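Local structure of uncharacterized protein (Sus scrofa, 5BNF) at residues K39-A44 against E56-L61; L60-G65 against T100-I105; R17-I22 against D31-K36. The protein is porcine CD38, a member of the ADP-ribosyl cyclase family that combines a helical region with a parallel beta sheet and carries five disulfides. One frame throughout, in Å; residues are numbered along the deposited sequence.

Contact 1 (K39-A44 against E56-L61); sequences KAFTDA and EDYDLL
A40 lies against L61 and A44 against D57, with CA atoms 5.2 Å apart in the first pair and 5.3 Å in the second, so 39-44 and 56-61 pass each other closely in opposite chain directions. This is helix-helix packing in the helical region of the ADP-ribosyl cyclase fold: helix 34-45 meets a 3-10 turn and the start of helix 59-64, where Y58 takes the N-cap position. Two alanines, A40 and A44, turn their small side chains to the partner and permit the close approach. A44 CB lies 3.3 Å from D57 O and 3.7 Å from Y58 CD1, and D57 CB in turn meets A44 O. A40 CB faces L60 and L61; its very short approach to L60 CD1 is doubtful in the model. L61 has CG anti to its backbone N (chi1 -176°), and its methyl CD2 comes over one face of the F41 ring. CD2 sits 3.7 Å above the F41 ring plane, displaced toward the rim, in a CH-pi contact, while CD1 of L61 lies against F41 N and A40 CB. F41 CE1 and Y58 CE1 meet only loosely, at 4.3 Å. Around these rings W111, F139 and F10 complete an aromatic cluster, with F10 and W111 meeting F41 edge-to-face. The phenol of Y58 is pinned at its far end, where OH hydrogen-bonds with both F135 O and W111 NE1. No hydrogen bond crosses between the segments; the carboxylate of D57 is used locally, OD2 accepting from R54 N.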
ATOM      1  N   LYS A  39      -6.281 -18.939  -4.038  1.00 53.44           N
ATOM      2  CA  LYS A  39      -5.737 -19.695  -5.154  1.00 56.34           C
ATOM      3  C   LYS A  39      -4.956 -18.766  -6.072  1.00 55.46           C
ATOM      4  O   LYS A  39      -3.849 -19.082  -6.496  1.00 62.62           O
ATOM      5  CB  LYS A  39      -6.869 -20.360  -5.941  1.00 59.96           C
ATOM      6  CG  LYS A  39      -6.393 -21.216  -7.100  1.00 59.63           C
ATOM      7  CD  LYS A  39      -5.603 -22.414  -6.606  1.00 57.24           C
ATOM      8  CE  LYS A  39      -5.107 -23.251  -7.769  1.00 63.99           C
ATOM      9  NZ  LYS A  39      -4.231 -24.358  -7.292  1.00 77.57           N
ATOM     10  N   ALA A  40      -5.546 -17.617  -6.376  1.00 48.95           N
ATOM     11  CA  ALA A  40      -4.917 -16.632  -7.244  1.00 46.97           C
ATOM     12  C   ALA A  40      -3.623 -16.072  -6.650  1.00 39.13           C
ATOM     13  O   ALA A  40      -2.610 -15.934  -7.342  1.00 32.09           O
ATOM     14  CB  ALA A  40      -5.883 -15.510  -7.507  1.00 32.49           C
ATOM     15  N   PHE A  41      -3.673 -15.738  -5.369  1.00 32.23           N
ATOM     16  CA  PHE A  41      -2.518 -15.202  -4.675  1.00 42.09           C
ATOM     17  C   PHE A  41      -1.382 -16.200  -4.865  1.00 42.77           C
ATOM     18  O   PHE A  41      -0.347 -15.884  -5.450  1.00 43.78           O
ATOM     19  CB  PHE A  41      -2.828 -15.059  -3.182  1.00 39.81           C
ATOM     20  CG  PHE A  41      -2.079 -13.946  -2.499  1.00 44.02           C
ATOM     21  CD1 PHE A  41      -0.789 -13.599  -2.895  1.00 51.85           C
ATOM     22  CD2 PHE A  41      -2.659 -13.261  -1.438  1.00 32.66           C
ATOM     23  CE1 PHE A  41      -0.089 -12.582  -2.240  1.00 45.07           C
ATOM     24  CE2 PHE A  41      -1.970 -12.244  -0.777  1.00 55.64           C
ATOM     25  CZ  PHE A  41      -0.681 -11.904  -1.180  1.00 58.60           C
ATOM     26  N   THR A  42      -1.608 -17.413  -4.369  1.00 41.89           N
ATOM     27  CA  THR A  42      -0.642 -18.499  -4.442  1.00 47.70           C
ATOM     28  C   THR A  42      -0.189 -18.826  -5.867  1.00 49.04           C
ATOM     29  O   THR A  42       1.004 -18.986  -6.124  1.00 46.17           O
ATOM     30  CB  THR A  42      -1.222 -19.770  -3.801  1.00 51.38           C
ATOM     31  OG1 THR A  42      -1.594 -19.496  -2.446  1.00 57.24           O
ATOM     32  CG2 THR A  42      -0.200 -20.879  -3.817  1.00 62.38           C
ATOM     33  N   ASP A  43      -1.136 -18.926  -6.791  1.00 50.59           N
ATOM     34  CA  ASP A  43      -0.815 -19.236  -8.179  1.00 50.49           C
ATOM     35  C   ASP A  43       0.109 -18.214  -8.806  1.00 49.19           C
ATOM     36  O   ASP A  43       0.856 -18.520  -9.734  1.00 54.41           O
ATOM     37  CB  ASP A  43      -2.092 -19.322  -9.007  1.00 55.03           C
ATOM     38  CG  ASP A  43      -2.866 -20.589  -8.740  1.00 69.97           C
ATOM     39  OD1 ASP A  43      -2.504 -21.302  -7.780  1.00 66.43           O
ATOM     40  OD2 ASP A  43      -3.831 -20.870  -9.483  1.00 77.87           O
ATOM     41  N   ALA A  44       0.052 -16.998  -8.286  1.00 45.49           N
ATOM     42  CA  ALA A  44       0.857 -15.903  -8.796  1.00 38.10           C
ATOM     43  C   ALA A  44       2.362 -16.024  -8.571  1.00 37.48           C
ATOM     44  O   ALA A  44       3.143 -15.470  -9.344  1.00 36.55           O
ATOM     45  CB  ALA A  44       0.357 -14.590  -8.196  1.00 40.75           C
ATOM     46  N   GLU A  56       1.812  -8.119 -13.966  1.00 33.38           N
ATOM     47  CA  GLU A  56       0.881  -9.013 -14.647  1.00 33.16           C
ATOM     48  C   GLU A  56       0.566 -10.305 -13.897  1.00 33.98           C
ATOM     49  O   GLU A  56      -0.564 -10.791 -13.952  1.00 34.08           O
ATOM     50  CB  GLU A  56       1.426  -9.371 -16.032  1.00 43.41           C
ATOM     51  CG  GLU A  56       1.478  -8.219 -17.038  1.00 45.69           C
ATOM     52  CD  GLU A  56       2.342  -7.055 -16.587  1.00 50.74           C
ATOM     53  OE1 GLU A  56       3.333  -7.280 -15.863  1.00 40.61           O
ATOM     54  OE2 GLU A  56       2.036  -5.911 -16.975  1.00 63.61           O
ATOM     55  N   ASP A  57       1.556 -10.872 -13.210  1.00 26.49           N
ATOM     56  CA  ASP A  57       1.333 -12.114 -12.479  1.00 27.31           C
ATOM     57  C   ASP A  57       0.212 -11.973 -11.462  1.00 35.19           C
ATOM     58  O   ASP A  57      -0.300 -12.971 -10.962  1.00 42.82           O
ATOM     59  CB  ASP A  57       2.606 -12.567 -11.752  1.00 27.11           C
ATOM     60  CG  ASP A  57       3.763 -12.833 -12.702  1.00 35.11           C
ATOM     61  OD1 ASP A  57       3.528 -13.378 -13.796  1.00 36.47           O
ATOM     62  OD2 ASP A  57       4.915 -12.509 -12.348  1.00 40.83           O
ATOM     63  N   TYR A  58      -0.172 -10.738 -11.158  1.00 37.49           N
ATOM     64  CA  TYR A  58      -1.234 -10.505 -10.188  1.00 41.84           C
ATOM     65  C   TYR A  58      -2.563 -10.054 -10.797  1.00 44.04           C
ATOM     66  O   TYR A  58      -3.490  -9.704 -10.065  1.00 45.04           O
ATOM     67  CB  TYR A  58      -0.789  -9.471  -9.154  1.00 38.59           C
ATOM     68  CG  TYR A  58       0.228  -9.960  -8.147  1.00 30.35           C
ATOM     69  CD1 TYR A  58      -0.068 -10.997  -7.269  1.00 32.83           C
ATOM     70  CD2 TYR A  58       1.469  -9.337  -8.029  1.00 33.97           C
ATOM     71  CE1 TYR A  58       0.847 -11.397  -6.289  1.00 20.40           C
ATOM     72  CE2 TYR A  58       2.386  -9.729  -7.059  1.00 21.99           C
ATOM     73  CZ  TYR A  58       2.075 -10.755  -6.196  1.00 20.33           C
ATOM     74  OH  TYR A  58       3.004 -11.145  -5.252  1.00 22.93           O
ATOM     75  N   ASP A  59      -2.667 -10.055 -12.122  1.00 41.53           N
ATOM     76  CA  ASP A  59      -3.912  -9.634 -12.760  1.00 43.72           C
ATOM     77  C   ASP A  59      -5.106 -10.333 -12.121  1.00 43.53           C
ATOM     78  O   ASP A  59      -5.963  -9.693 -11.515  1.00 43.93           O
ATOM     79  CB  ASP A  59      -3.885  -9.922 -14.265  1.00 36.83           C
ATOM     80  CG  ASP A  59      -2.880  -9.058 -15.006  1.00 59.53           C
ATOM     81  OD1 ASP A  59      -2.513  -7.983 -14.487  1.00 84.70           O
ATOM     82  OD2 ASP A  59      -2.465  -9.447 -16.116  1.00 68.02           O
ATOM     83  N   LEU A  60      -5.144 -11.652 -12.245  1.00 39.04           N
ATOM     84  CA  LEU A  60      -6.223 -12.445 -11.680  1.00 47.46           C
ATOM     85  C   LEU A  60      -6.528 -11.993 -10.255  1.00 49.03           C
ATOM     86  O   LEU A  60      -7.677 -11.732  -9.909  1.00 52.08           O
ATOM     87  CB  LEU A  60      -5.821 -13.924 -11.682  1.00 57.34           C
ATOM     88  CG  LEU A  60      -6.831 -15.030 -11.333  1.00 70.44           C
ATOM     89  CD1 LEU A  60      -7.420 -14.799  -9.968  1.00 72.38           C
ATOM     90  CD2 LEU A  60      -7.943 -15.062 -12.363  1.00 85.67           C
ATOM     91  N   LEU A  61      -5.492 -11.903  -9.430  1.00 47.70           N
ATOM     92  CA  LEU A  61      -5.670 -11.500  -8.042  1.00 43.93           C
ATOM     93  C   LEU A  61      -6.235 -10.088  -7.872  1.00 42.38           C
ATOM     94  O   LEU A  61      -7.080  -9.860  -7.013  1.00 38.92           O
ATOM     95  CB  LEU A  61      -4.347 -11.621  -7.286  1.00 42.31           C
ATOM     96  CG  LEU A  61      -4.418 -11.307  -5.793  1.00 30.60           C
ATOM     97  CD1 LEU A  61      -5.418 -12.221  -5.113  1.00 28.77           C
ATOM     98  CD2 LEU A  61      -3.046 -11.473  -5.188  1.00 47.00           C
TER

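Contact 2 (L60-G65 against T100-I105); sequences LLMKLG and TLLGYI
L102 has CG anti to its carbonyl carbon and beside its backbone N (chi1 -70°), which puts CG 4.1 Å from G65 CA, and the methyls branching from it then reach L61 and M62; M62, bent at chi2 (-53°), brings SD round to meet L102 although its CB starts off in another direction. The contact is helix-to-helix packing in the helical region of the ADP-ribosyl cyclase fold, joining the end of helix 59-64 to the first turn of helix 101-106. L102 carries most of the contact, and its two methyls divide the work. CD1 touches M62 SD at 3.7 Å, G65 O at 3.8 Å and L61 O at 3.9 Å, so it rests on the last turn of the helix as much as on side chains. CD2 lies 3.9 Å from L61 CD1, the two leucine side chains running antiparallel, side by side. G65, the first residue to leave helical geometry, has no side chain to hold the backbones apart, and its CA stands 6.1 Å from L102 CA. L101 adds its CD2 beside G65 CA. Van der Waals contacts join the segments, with no hydrogen bond between them. Helix 135-149 closes one flank, L143 touching both M62 and L102, while L61 also leans on I37 of helix 34-45. The start of helix 101-106 is held by polar atoms: Q67 OE1 accepts from L101 N, and T100, at the N-cap position, also hydrogen-bonds through OG1 to L97 O. The capping bond itself runs from G103 N to T100 OG1, 3.3 Å long with an angle of 153° at the hydrogen.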
ATOM      1  N   LEU A  60      -5.144 -11.652 -12.245  1.00 39.04           N
ATOM      2  CA  LEU A  60      -6.223 -12.445 -11.680  1.00 47.46           C
ATOM      3  C   LEU A  60      -6.528 -11.993 -10.255  1.00 49.03           C
ATOM      4  O   LEU A  60      -7.677 -11.732  -9.909  1.00 52.08           O
ATOM      5  CB  LEU A  60      -5.821 -13.924 -11.682  1.00 57.34           C
ATOM      6  CG  LEU A  60      -6.831 -15.030 -11.333  1.00 70.44           C
ATOM      7  CD1 LEU A  60      -7.420 -14.799  -9.968  1.00 72.38           C
ATOM      8  CD2 LEU A  60      -7.943 -15.062 -12.363  1.00 85.67           C
ATOM      9  N   LEU A  61      -5.492 -11.903  -9.430  1.00 47.70           N
ATOM     10  CA  LEU A  61      -5.670 -11.500  -8.042  1.00 43.93           C
ATOM     11  C   LEU A  61      -6.235 -10.088  -7.872  1.00 42.38           C
ATOM     12  O   LEU A  61      -7.080  -9.860  -7.013  1.00 38.92           O
ATOM     13  CB  LEU A  61      -4.347 -11.621  -7.286  1.00 42.31           C
ATOM     14  CG  LEU A  61      -4.418 -11.307  -5.793  1.00 30.60           C
ATOM     15  CD1 LEU A  61      -5.418 -12.221  -5.113  1.00 28.77           C
ATOM     16  CD2 LEU A  61      -3.046 -11.473  -5.188  1.00 47.00           C
ATOM     17  N   MET A  62      -5.774  -9.142  -8.682  1.00 38.86           N
ATOM     18  CA  MET A  62      -6.259  -7.770  -8.581  1.00 46.82           C
ATOM     19  C   MET A  62      -7.689  -7.658  -9.084  1.00 53.65           C
ATOM     20  O   MET A  62      -8.422  -6.743  -8.712  1.00 55.46           O
ATOM     21  CB  MET A  62      -5.347  -6.826  -9.369  1.00 41.19           C
ATOM     22  CG  MET A  62      -3.937  -6.795  -8.823  1.00 41.59           C
ATOM     23  SD  MET A  62      -3.937  -6.429  -7.059  1.00 49.95           S
ATOM     24  CE  MET A  62      -2.960  -4.972  -7.010  1.00 63.49           C
ATOM     25  N   LYS A  63      -8.081  -8.607  -9.927  1.00 56.91           N
ATOM     26  CA  LYS A  63      -9.419  -8.642 -10.495  1.00 49.51           C
ATOM     27  C   LYS A  63     -10.399  -9.213  -9.472  1.00 45.19           C
ATOM     28  O   LYS A  63     -11.476  -8.669  -9.266  1.00 46.62           O
ATOM     29  CB  LYS A  63      -9.412  -9.499 -11.763  1.00 48.75           C
ATOM     30  CG  LYS A  63     -10.677  -9.433 -12.594  1.00 57.02           C
ATOM     31  CD  LYS A  63     -10.534 -10.269 -13.855  1.00 65.11           C
ATOM     32  CE  LYS A  63     -11.647  -9.978 -14.853  1.00 79.94           C
ATOM     33  NZ  LYS A  63     -11.614 -10.928 -16.004  1.00 83.20           N
ATOM     34  N   LEU A  64     -10.014 -10.301  -8.818  1.00 51.09           N
ATOM     35  CA  LEU A  64     -10.880 -10.928  -7.827  1.00 54.75           C
ATOM     36  C   LEU A  64     -10.915 -10.187  -6.500  1.00 57.78           C
ATOM     37  O   LEU A  64     -11.787 -10.438  -5.674  1.00 59.27           O
ATOM     38  CB  LEU A  64     -10.442 -12.367  -7.571  1.00 51.02           C
ATOM     39  CG  LEU A  64     -10.533 -13.354  -8.736  1.00 61.08           C
ATOM     40  CD1 LEU A  64      -9.980 -14.687  -8.267  1.00 48.26           C
ATOM     41  CD2 LEU A  64     -11.981 -13.514  -9.208  1.00 52.61           C
ATOM     42  N   GLY A  65      -9.969  -9.277  -6.292  1.00 59.87           N
ATOM     43  CA  GLY A  65      -9.933  -8.544  -5.039  1.00 56.32           C
ATOM     44  C   GLY A  65     -10.179  -7.052  -5.173  1.00 56.62           C
ATOM     45  O   GLY A  65     -10.019  -6.302  -4.208  1.00 51.15           O
ATOM     46  N   THR A 100      -8.086  -2.201   3.016  1.00 39.24           N
ATOM     47  CA  THR A 100      -8.777  -2.754   1.859  1.00 28.01           C
ATOM     48  C   THR A 100      -8.636  -4.263   1.953  1.00 34.78           C
ATOM     49  O   THR A 100      -7.801  -4.764   2.700  1.00 35.70           O
ATOM     50  CB  THR A 100      -8.147  -2.291   0.543  1.00 41.33           C
ATOM     51  OG1 THR A 100      -6.801  -2.780   0.454  1.00 37.24           O
ATOM     52  CG2 THR A 100      -8.141  -0.781   0.473  1.00 38.61           C
ATOM     53  N   LEU A 101      -9.454  -4.983   1.194  1.00 42.33           N
ATOM     54  CA  LEU A 101      -9.426  -6.443   1.190  1.00 49.97           C
ATOM     55  C   LEU A 101      -8.018  -7.020   0.991  1.00 44.84           C
ATOM     56  O   LEU A 101      -7.499  -7.728   1.856  1.00 43.02           O
ATOM     57  CB  LEU A 101     -10.363  -6.976   0.099  1.00 43.61           C
ATOM     58  CG  LEU A 101     -10.429  -8.498  -0.062  1.00 55.57           C
ATOM     59  CD1 LEU A 101     -10.678  -9.171   1.280  1.00 37.13           C
ATOM     60  CD2 LEU A 101     -11.531  -8.839  -1.046  1.00 51.08           C
ATOM     61  N   LEU A 102      -7.404  -6.713  -0.147  1.00 37.23           N
ATOM     62  CA  LEU A 102      -6.063  -7.217  -0.450  1.00 39.29           C
ATOM     63  C   LEU A 102      -4.958  -6.753   0.498  1.00 34.31           C
ATOM     64  O   LEU A 102      -4.105  -7.543   0.900  1.00 38.30           O
ATOM     65  CB  LEU A 102      -5.699  -6.864  -1.893  1.00 20.92           C
ATOM     66  CG  LEU A 102      -6.514  -7.661  -2.910  1.00 30.32           C
ATOM     67  CD1 LEU A 102      -6.269  -7.137  -4.315  1.00 41.32           C
ATOM     68  CD2 LEU A 102      -6.145  -9.136  -2.800  1.00 30.71           C
ATOM     69  N   GLY A 103      -4.967  -5.477   0.861  1.00 29.49           N
ATOM     70  CA  GLY A 103      -3.942  -4.990   1.763  1.00 27.45           C
ATOM     71  C   GLY A 103      -4.128  -5.582   3.143  1.00 30.90           C
ATOM     72  O   GLY A 103      -3.174  -5.735   3.913  1.00 34.47           O
ATOM     73  N   TYR A 104      -5.372  -5.939   3.442  1.00 25.00           N
ATOM     74  CA  TYR A 104      -5.737  -6.495   4.734  1.00 30.93           C
ATOM     75  C   TYR A 104      -5.207  -7.903   4.985  1.00 41.18           C
ATOM     76  O   TYR A 104      -4.656  -8.192   6.051  1.00 38.37           O
ATOM     77  CB  TYR A 104      -7.262  -6.503   4.872  1.00 41.48           C
ATOM     78  CG  TYR A 104      -7.744  -7.213   6.107  1.00 50.09           C
ATOM     79  CD1 TYR A 104      -7.560  -6.655   7.372  1.00 64.01           C
ATOM     80  CD2 TYR A 104      -8.347  -8.464   6.020  1.00 54.89           C
ATOM     81  CE1 TYR A 104      -7.962  -7.325   8.516  1.00 59.70           C
ATOM     82  CE2 TYR A 104      -8.751  -9.143   7.159  1.00 71.35           C
ATOM     83  CZ  TYR A 104      -8.555  -8.567   8.403  1.00 62.75           C
ATOM     84  OH  TYR A 104      -8.949  -9.242   9.531  1.00 78.69           O
ATOM     85  N   ILE A 105      -5.388  -8.788   4.013  1.00 39.77           N
ATOM     86  CA  ILE A 105      -4.934 -10.158   4.175  1.00 39.29           C
ATOM     87  C   ILE A 105      -3.427 -10.325   4.008  1.00 44.31           C
ATOM     88  O   ILE A 105      -2.818 -11.155   4.683  1.00 46.35           O
ATOM     89  CB  ILE A 105      -5.655 -11.093   3.195  1.00 40.92           C
ATOM     90  CG1 ILE A 105      -5.218 -10.796   1.766  1.00 33.55           C
ATOM     91  CG2 ILE A 105      -7.159 -10.903   3.315  1.00 45.69           C
ATOM     92  CD1 ILE A 105      -5.688 -11.832   0.770  1.00 28.02           C
TER

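Contact 3 (R17-I22 against D31-K36); sequences RCYTYI and DRDCQK
A disulfide between C18 and C34 ties helix 10-25 to the first residue of helix 34-45, one of the five disulfides of this ADP-ribosyl cyclase family member. SG of C18 and SG of C34 are bonded at 2.0 Å, and a chi3 of -87° gives the bridge a left-handed turn with the two CB-SG bonds nearly perpendicular. The ring of Y19 covers the bridge on the C34 side. C34 CB stands 3.3 Å above the plane of the Y19 ring, over its centre, as a CH-pi contact. The sulfur follows onto the same face nearer to CG and CD1: C34 SG is 3.7 Å from the centroid of the Y19 ring, 25° off its normal, in a sulfur-aromatic contact. I22 supports the bridge from one turn further along its helix. Its CG1 takes the crowded position between backbone N and carbonyl carbon (chi1 63°), and the methyl CD1 beyond it reaches C34 SG at 3.8 Å and R32 O at 3.3 Å. CG2 of I22 faces R32 CB more loosely, at 4.3 Å. The guanidinium of R32 leads away and hydrogen-bonds through NH1 to the carbonyls of H66 and L64, joining this loop to the end of helix 59-64. D33 is the N-cap residue of helix 34-45, accepting from K36 N through OD2, although the place of that oxygen is less sure. The covalent link limits how far the two segments can separate here, and no hydrogen bond crosses between them. Ring and sulfur are both polarisable, so dispersion probably contributes to the Y19 contact, while the I22 methyl adds a plain apolar surface beside the sulfur.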
ATOM      1  N   ARG A  17      -7.972 -14.575   7.063  1.00 48.95           N
ATOM      2  CA  ARG A  17      -8.082 -13.131   6.951  1.00 46.07           C
ATOM      3  C   ARG A  17      -9.131 -12.718   5.939  1.00 45.32           C
ATOM      4  O   ARG A  17      -9.992 -11.892   6.235  1.00 48.57           O
ATOM      5  CB  ARG A  17      -6.731 -12.518   6.568  1.00 53.93           C
ATOM      6  CG  ARG A  17      -5.682 -12.585   7.671  1.00 51.28           C
ATOM      7  CD  ARG A  17      -4.490 -11.694   7.358  1.00 39.09           C
ATOM      8  NE  ARG A  17      -3.511 -11.698   8.439  1.00 37.17           N
ATOM      9  CZ  ARG A  17      -2.385 -11.000   8.423  1.00 39.75           C
ATOM     10  NH1 ARG A  17      -2.098 -10.239   7.376  1.00 44.06           N
ATOM     11  NH2 ARG A  17      -1.545 -11.070   9.445  1.00 42.41           N
ATOM     12  N   CYS A  18      -9.065 -13.295   4.746  1.00 35.46           N
ATOM     13  CA  CYS A  18     -10.029 -12.961   3.706  1.00 45.68           C
ATOM     14  C   CYS A  18     -11.478 -13.100   4.175  1.00 58.32           C
ATOM     15  O   CYS A  18     -12.275 -12.174   4.028  1.00 56.79           O
ATOM     16  CB  CYS A  18      -9.803 -13.834   2.476  1.00 34.75           C
ATOM     17  SG  CYS A  18     -11.053 -13.612   1.176  1.00 66.37           S
ATOM     18  N   TYR A  19     -11.826 -14.255   4.730  1.00 65.31           N
ATOM     19  CA  TYR A  19     -13.187 -14.448   5.201  1.00 66.57           C
ATOM     20  C   TYR A  19     -13.528 -13.422   6.262  1.00 60.86           C
ATOM     21  O   TYR A  19     -14.514 -12.700   6.135  1.00 61.43           O
ATOM     22  CB  TYR A  19     -13.387 -15.872   5.733  1.00 70.12           C
ATOM     23  CG  TYR A  19     -13.663 -16.876   4.631  1.00 66.62           C
ATOM     24  CD1 TYR A  19     -14.686 -16.657   3.710  1.00 65.17           C
ATOM     25  CD2 TYR A  19     -12.897 -18.031   4.500  1.00 74.54           C
ATOM     26  CE1 TYR A  19     -14.941 -17.560   2.682  1.00 82.29           C
ATOM     27  CE2 TYR A  19     -13.144 -18.945   3.474  1.00 86.52           C
ATOM     28  CZ  TYR A  19     -14.168 -18.702   2.568  1.00 89.63           C
ATOM     29  OH  TYR A  19     -14.422 -19.593   1.546  1.00 88.05           O
ATOM     30  N   THR A  20     -12.705 -13.337   7.299  1.00 59.96           N
ATOM     31  CA  THR A  20     -12.949 -12.375   8.363  1.00 58.78           C
ATOM     32  C   THR A  20     -13.233 -10.981   7.797  1.00 68.65           C
ATOM     33  O   THR A  20     -13.953 -10.189   8.407  1.00 75.22           O
ATOM     34  CB  THR A  20     -11.750 -12.285   9.311  1.00 49.93           C
ATOM     35  OG1 THR A  20     -11.530 -13.562   9.917  1.00 60.24           O
ATOM     36  CG2 THR A  20     -12.005 -11.259  10.397  1.00 53.00           C
ATOM     37  N   TYR A  21     -12.677 -10.690   6.624  1.00 66.03           N
ATOM     38  CA  TYR A  21     -12.872  -9.390   5.997  1.00 65.60           C
ATOM     39  C   TYR A  21     -14.246  -9.234   5.348  1.00 67.68           C
ATOM     40  O   TYR A  21     -14.923  -8.230   5.564  1.00 68.06           O
ATOM     41  CB  TYR A  21     -11.793  -9.132   4.935  1.00 39.47           C
ATOM     42  CG  TYR A  21     -11.794  -7.712   4.402  1.00 40.22           C
ATOM     43  CD1 TYR A  21     -11.208  -6.673   5.123  1.00 42.91           C
ATOM     44  CD2 TYR A  21     -12.397  -7.403   3.185  1.00 56.20           C
ATOM     45  CE1 TYR A  21     -11.221  -5.356   4.638  1.00 30.48           C
ATOM     46  CE2 TYR A  21     -12.416  -6.092   2.695  1.00 43.46           C
ATOM     47  CZ  TYR A  21     -11.824  -5.079   3.427  1.00 39.98           C
ATOM     48  OH  TYR A  21     -11.816  -3.798   2.933  1.00 41.13           O
ATOM     49  N   ILE A  22     -14.658 -10.222   4.559  1.00 69.24           N
ATOM     50  CA  ILE A  22     -15.937 -10.146   3.858  1.00 72.06           C
ATOM     51  C   ILE A  22     -17.187 -10.468   4.667  1.00 75.59           C
ATOM     52  O   ILE A  22     -18.301 -10.330   4.162  1.00 75.51           O
ATOM     53  CB  ILE A  22     -15.954 -11.051   2.621  1.00 69.94           C
ATOM     54  CG1 ILE A  22     -15.793 -12.513   3.041  1.00 74.67           C
ATOM     55  CG2 ILE A  22     -14.859 -10.628   1.665  1.00 74.23           C
ATOM     56  CD1 ILE A  22     -16.142 -13.502   1.941  1.00 83.18           C
ATOM     57  N   ASP A  31     -20.017 -10.993  -0.910  1.00 78.29           N
ATOM     58  CA  ASP A  31     -20.303 -11.621  -2.193  1.00 81.03           C
ATOM     59  C   ASP A  31     -19.070 -12.247  -2.852  1.00 84.38           C
ATOM     60  O   ASP A  31     -19.183 -13.048  -3.785  1.00 73.29           O
ATOM     61  CB  ASP A  31     -20.960 -10.588  -3.125  1.00 88.54           C
ATOM     62  CG  ASP A  31     -20.322  -9.202  -3.023  1.00101.11           C
ATOM     63  OD1 ASP A  31     -19.756  -8.876  -1.960  1.00105.18           O
ATOM     64  OD2 ASP A  31     -20.404  -8.426  -3.999  1.00103.22           O
ATOM     65  N   ARG A  32     -17.894 -11.891  -2.343  1.00 88.54           N
ATOM     66  CA  ARG A  32     -16.631 -12.397  -2.868  1.00 87.66           C
ATOM     67  C   ARG A  32     -16.301 -13.786  -2.311  1.00 85.04           C
ATOM     68  O   ARG A  32     -16.799 -14.170  -1.251  1.00 77.47           O
ATOM     69  CB  ARG A  32     -15.511 -11.405  -2.530  1.00 93.54           C
ATOM     70  CG  ARG A  32     -14.694 -10.950  -3.735  1.00 97.52           C
ATOM     71  CD  ARG A  32     -15.585 -10.424  -4.857  1.00 94.78           C
ATOM     72  NE  ARG A  32     -16.061  -9.059  -4.635  1.00100.85           N
ATOM     73  CZ  ARG A  32     -15.307  -7.972  -4.771  1.00 97.28           C
ATOM     74  NH1 ARG A  32     -14.034  -8.088  -5.126  1.00 95.74           N
ATOM     75  NH2 ARG A  32     -15.828  -6.769  -4.566  1.00 88.29           N
ATOM     76  N   ASP A  33     -15.466 -14.537  -3.032  1.00 83.34           N
ATOM     77  CA  ASP A  33     -15.067 -15.881  -2.610  1.00 81.14           C
ATOM     78  C   ASP A  33     -13.602 -15.946  -2.200  1.00 75.86           C
ATOM     79  O   ASP A  33     -12.706 -15.747  -3.012  1.00 75.64           O
ATOM     80  CB  ASP A  33     -15.317 -16.889  -3.729  1.00 90.43           C
ATOM     81  CG  ASP A  33     -14.695 -18.244  -3.439  1.00101.28           C
ATOM     82  OD1 ASP A  33     -14.910 -18.779  -2.330  1.00101.06           O
ATOM     83  OD2 ASP A  33     -13.993 -18.781  -4.320  1.00103.51           O
ATOM     84  N   CYS A  34     -13.370 -16.264  -0.934  1.00 74.45           N
ATOM     85  CA  CYS A  34     -12.026 -16.328  -0.394  1.00 76.98           C
ATOM     86  C   CYS A  34     -11.100 -17.415  -0.924  1.00 76.80           C
ATOM     87  O   CYS A  34      -9.912 -17.167  -1.135  1.00 74.82           O
ATOM     88  CB  CYS A  34     -12.112 -16.406   1.125  1.00 81.04           C
ATOM     89  SG  CYS A  34     -12.569 -14.794   1.825  1.00 97.90           S
ATOM     90  N   GLN A  35     -11.622 -18.622  -1.119  1.00 77.08           N
ATOM     91  CA  GLN A  35     -10.794 -19.708  -1.634  1.00 75.32           C
ATOM     92  C   GLN A  35     -10.288 -19.361  -3.037  1.00 71.73           C
ATOM     93  O   GLN A  35      -9.155 -19.683  -3.394  1.00 75.70           O
ATOM     94  CB  GLN A  35     -11.583 -21.021  -1.654  1.00 74.01           C
ATOM     95  CG  GLN A  35     -11.027 -22.106  -2.586  1.00 85.69           C
ATOM     96  CD  GLN A  35      -9.573 -22.473  -2.323  1.00 85.30           C
ATOM     97  OE1 GLN A  35      -9.170 -22.712  -1.182  1.00 93.33           O
ATOM     98  NE2 GLN A  35      -8.781 -22.540  -3.388  1.00 74.65           N
ATOM     99  N   LYS A  36     -11.127 -18.695  -3.821  1.00 60.89           N
ATOM    100  CA  LYS A  36     -10.761 -18.294  -5.173  1.00 57.38           C
ATOM    101  C   LYS A  36      -9.590 -17.325  -5.089  1.00 59.59           C
ATOM    102  O   LYS A  36      -8.629 -17.426  -5.850  1.00 54.87           O
ATOM    103  CB  LYS A  36     -11.944 -17.602  -5.847  1.00 56.16           C
ATOM    104  CG  LYS A  36     -12.314 -18.155  -7.208  1.00 54.19           C
ATOM    105  CD  LYS A  36     -13.817 -18.378  -7.302  1.00 64.07           C
ATOM    106  CE  LYS A  36     -14.599 -17.095  -7.045  1.00 74.10           C
ATOM    107  NZ  LYS A  36     -16.068 -17.344  -7.004  1.00 75.86           N
TER

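How the contacts relate
Contacts 1 and 2 have centres about 10 Å apart and share L61, which touches both partners: helix 59-64 meets helix 34-45 in one and helix 101-106 in the other. They also touch directly, F41 CD2 lying 4.0 Å from I105 CD1. Contact 3 sits at the opposite end of helix 34-45 from contact 1, about 15 Å between centres, and the two adjoin in sequence without other touch. Its centre is about 10 Å from that of contact 2, to which a hydrogen bond probably joins it, R17 NH1 being 2.9 Å from I105 O; the side chains of Y21 and L101 pack there as well. Together the three contacts bind four helices into one part of the helical region.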